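Nucleotide-binding protein, universal stress protein UspA family (Lactobacillus plantarum, PDB 3S3T) binds ATP and belongs to the universal stress protein UspA family, though its precise cellular role is unknown. Local coordinates at residues D110-G115 / D136-N141. Residues are numbered along the deposited sequence; the frame is centred on the assembly and turned at random.
With ATP (adenosine-5'-triphosphate), chain I.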
loop_
_atom_site.group_PDB
_atom_site.type_symbol
_atom_site.label_atom_id
_atom_site.label_comp_id
_atom_site.label_asym_id
_atom_site.label_seq_id
_atom_site.Cartn_x
_atom_site.Cartn_y
_atom_site.Cartn_z
ATOM N N ASP A 110 10.735 -8.170 19.745
ATOM C CA ASP A 110 9.548 -8.981 19.373
ATOM C C ASP A 110 8.246 -8.252 19.288
ATOM O O ASP A 110 7.203 -8.878 19.027
ATOM C CB ASP A 110 9.396 -10.260 20.252
ATOM C CG ASP A 110 9.666 -10.011 21.747
ATOM O OD1 ASP A 110 9.574 -8.865 22.208
ATOM O OD2 ASP A 110 9.953 -10.988 22.477
ATOM N N LEU A 111 8.306 -6.919 19.374
ATOM C CA LEU A 111 7.189 -6.047 19.060
ATOM C C LEU A 111 7.688 -4.683 18.664
ATOM O O LEU A 111 8.562 -4.110 19.321
ATOM C CB LEU A 111 6.291 -5.848 20.285
ATOM C CG LEU A 111 4.981 -5.086 20.119
ATOM C CD1 LEU A 111 4.053 -5.744 19.054
ATOM C CD2 LEU A 111 4.260 -5.007 21.510
ATOM N N ILE A 112 7.062 -4.110 17.637
ATOM C CA ILE A 112 7.259 -2.700 17.337
ATOM C C ILE A 112 5.907 -2.022 17.525
ATOM O O ILE A 112 4.877 -2.539 17.039
ATOM C CB ILE A 112 7.751 -2.497 15.892
ATOM C CG1 ILE A 112 9.072 -3.246 15.610
ATOM C CG2 ILE A 112 7.930 -0.971 15.613
ATOM C CD1 ILE A 112 9.599 -3.102 14.122
ATOM N N VAL A 113 5.898 -0.906 18.275
ATOM C CA VAL A 113 4.697 -0.144 18.543
ATOM C C VAL A 113 4.783 1.173 17.751
ATOM O O VAL A 113 5.752 1.885 17.844
ATOM C CB VAL A 113 4.531 0.117 20.068
ATOM C CG1 VAL A 113 3.294 0.954 20.343
ATOM C CG2 VAL A 113 4.489 -1.235 20.869
ATOM N N LEU A 114 3.764 1.481 16.978
ATOM C CA LEU A 114 3.763 2.676 16.082
ATOM C C LEU A 114 2.489 3.458 16.212
ATOM O O LEU A 114 1.399 2.889 16.381
ATOM C CB LEU A 114 3.886 2.231 14.594
ATOM C CG LEU A 114 5.209 1.602 14.155
ATOM C CD1 LEU A 114 5.019 0.791 12.872
ATOM C CD2 LEU A 114 6.363 2.630 13.995
ATOM N N GLY A 115 2.572 4.774 16.048
ATOM C CA GLY A 115 1.365 5.555 15.846
ATOM C C GLY A 115 0.844 5.296 14.456
ATOM O O GLY A 115 1.606 5.044 13.525
ATOM N N ASP A 136 4.957 -3.832 6.933
ATOM C CA ASP A 136 5.348 -4.694 5.849
ATOM C C ASP A 136 6.684 -5.388 6.124
ATOM O O ASP A 136 6.818 -6.618 5.987
ATOM C CB ASP A 136 5.465 -3.803 4.617
ATOM C CG ASP A 136 5.556 -4.572 3.329
ATOM O OD1 ASP A 136 5.804 -5.783 3.368
ATOM O OD2 ASP A 136 5.345 -3.929 2.281
ATOM N N HIS A 137 7.656 -4.598 6.558
ATOM C CA HIS A 137 9.020 -5.054 6.529
ATOM C C HIS A 137 9.574 -5.548 7.865
ATOM O O HIS A 137 10.722 -6.063 7.921
ATOM C CB HIS A 137 9.902 -3.957 6.003
ATOM C CG HIS A 137 9.771 -3.727 4.529
ATOM N ND1 HIS A 137 8.880 -2.821 3.992
ATOM C CD2 HIS A 137 10.457 -4.243 3.480
ATOM C CE1 HIS A 137 8.985 -2.838 2.670
ATOM N NE2 HIS A 137 9.947 -3.670 2.335
ATOM N N ALA A 138 8.811 -5.431 8.946
ATOM C CA ALA A 138 9.372 -5.840 10.237
ATOM C C ALA A 138 9.430 -7.357 10.354
ATOM O O ALA A 138 8.547 -8.049 9.875
ATOM C CB ALA A 138 8.573 -5.278 11.431
ATOM N N PRO A 139 10.445 -7.866 11.043
ATOM C CA PRO A 139 10.576 -9.304 11.291
ATOM C C PRO A 139 9.723 -9.805 12.487
ATOM O O PRO A 139 9.745 -10.989 12.790
ATOM C CB PRO A 139 12.071 -9.460 11.596
ATOM C CG PRO A 139 12.412 -8.190 12.297
ATOM C CD PRO A 139 11.590 -7.115 11.582
ATOM N N CYS A 140 8.903 -8.962 13.099
ATOM C CA CYS A 140 8.193 -9.342 14.300
ATOM C C CYS A 140 6.810 -8.742 14.244
ATOM O O CYS A 140 6.442 -8.022 13.285
ATOM C CB CYS A 140 8.915 -8.795 15.521
ATOM S SG CYS A 140 9.181 -6.987 15.478
ATOM N N ASN A 141 6.068 -8.978 15.311
ATOM C CA ASN A 141 4.719 -8.413 15.437
ATOM C C ASN A 141 4.789 -6.873 15.444
ATOM O O ASN A 141 5.774 -6.293 15.931
ATOM C CB ASN A 141 4.089 -8.849 16.766
ATOM C CG ASN A 141 3.727 -10.319 16.827
ATOM O OD1 ASN A 141 3.831 -11.058 15.848
ATOM N ND2 ASN A 141 3.243 -10.740 17.998
HETATM P PG ATP I . 3.799 10.365 5.904
HETATM O O1G ATP I . 5.209 10.514 6.427
HETATM O O2G ATP I . 3.353 11.563 5.123
HETATM O O3G ATP I . 3.510 9.100 5.107
HETATM P PB ATP I . 2.897 10.802 8.661
HETATM O O1B ATP I . 1.579 11.376 9.097
HETATM O O2B ATP I . 4.131 11.603 8.899
HETATM O O3B ATP I . 2.744 10.388 7.125
HETATM P PA ATP I . 4.241 8.398 9.589
HETATM O O1A ATP I . 5.543 9.039 9.218
HETATM O O2A ATP I . 3.973 7.097 8.950
HETATM O O3A ATP I . 2.985 9.344 9.365
HETATM O "O5'" ATP I . 4.293 8.217 11.219
HETATM C "C5'" ATP I . 3.587 7.132 11.817
HETATM C "C4'" ATP I . 4.345 6.625 13.047
HETATM O "O4'" ATP I . 5.626 6.245 12.560
HETATM C "C3'" ATP I . 4.613 7.689 14.099
HETATM O "O3'" ATP I . 3.527 7.867 14.993
HETATM C "C2'" ATP I . 5.873 7.123 14.706
HETATM O "O2'" ATP I . 5.476 6.084 15.589
HETATM C "C1'" ATP I . 6.628 6.540 13.519
HETATM N N9 ATP I . 7.613 7.476 12.982
HETATM C C8 ATP I . 7.436 8.380 11.969
HETATM N N7 ATP I . 8.562 9.100 11.764
HETATM C C5 ATP I . 9.456 8.647 12.651
HETATM C C6 ATP I . 10.832 8.993 12.988
HETATM N N6 ATP I . 11.441 9.971 12.287
HETATM N N1 ATP I . 11.457 8.294 14.000
HETATM C C2 ATP I . 10.795 7.331 14.662
HETATM N N3 ATP I . 9.519 6.983 14.446
HETATM C C4 ATP I . 8.834 7.600 13.458
HETATM O O HOH W 1 6.827 -10.961 17.418
#
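Ile-112 lays its side chain over the turn that follows helix 129-137: CD1 meets the methyl CB of Ala-138 at 3.6 Å, while CG1 touches Cys-140 SG at 3.7 Å. Its CG1 branch stands anti to the carbonyl carbon (chi1 -58°) and runs on extended, so that CD1 gets as far as Ala-138, the first residue past the helix. Cys-140 places SG between its own N and carbonyl carbon (chi1 55°), which brings the sulfur alongside the isoleucine, and its CB rests on the backbone of Asp-110. The backbones join where Ile-112 N donates to Asn-141 O, 3.1 Å away and in the carbonyl plane; Leu-111 CA adds a CH...O contact to the same oxygen. One water bridges the start of the pairing, donating to Asp-110 O (2.7 Å) and accepting from Asn-141 N (3.0 Å). The Asn-141 amide is gripped at both ends, OD1 by Arg-146 N of the second subunit and ND2 by Tyr-5 OH. At the far end of the strand, Gly-115 N donates a hydrogen bond to ATP O2' (166° at the hydrogen). The contact closes the beta-alpha-beta unit of strand 111-115, helix 129-137 and strand 141-145, with Ile-112 also packed on Val-134 of helix 129-137 and Ala-103 of helix 95-105.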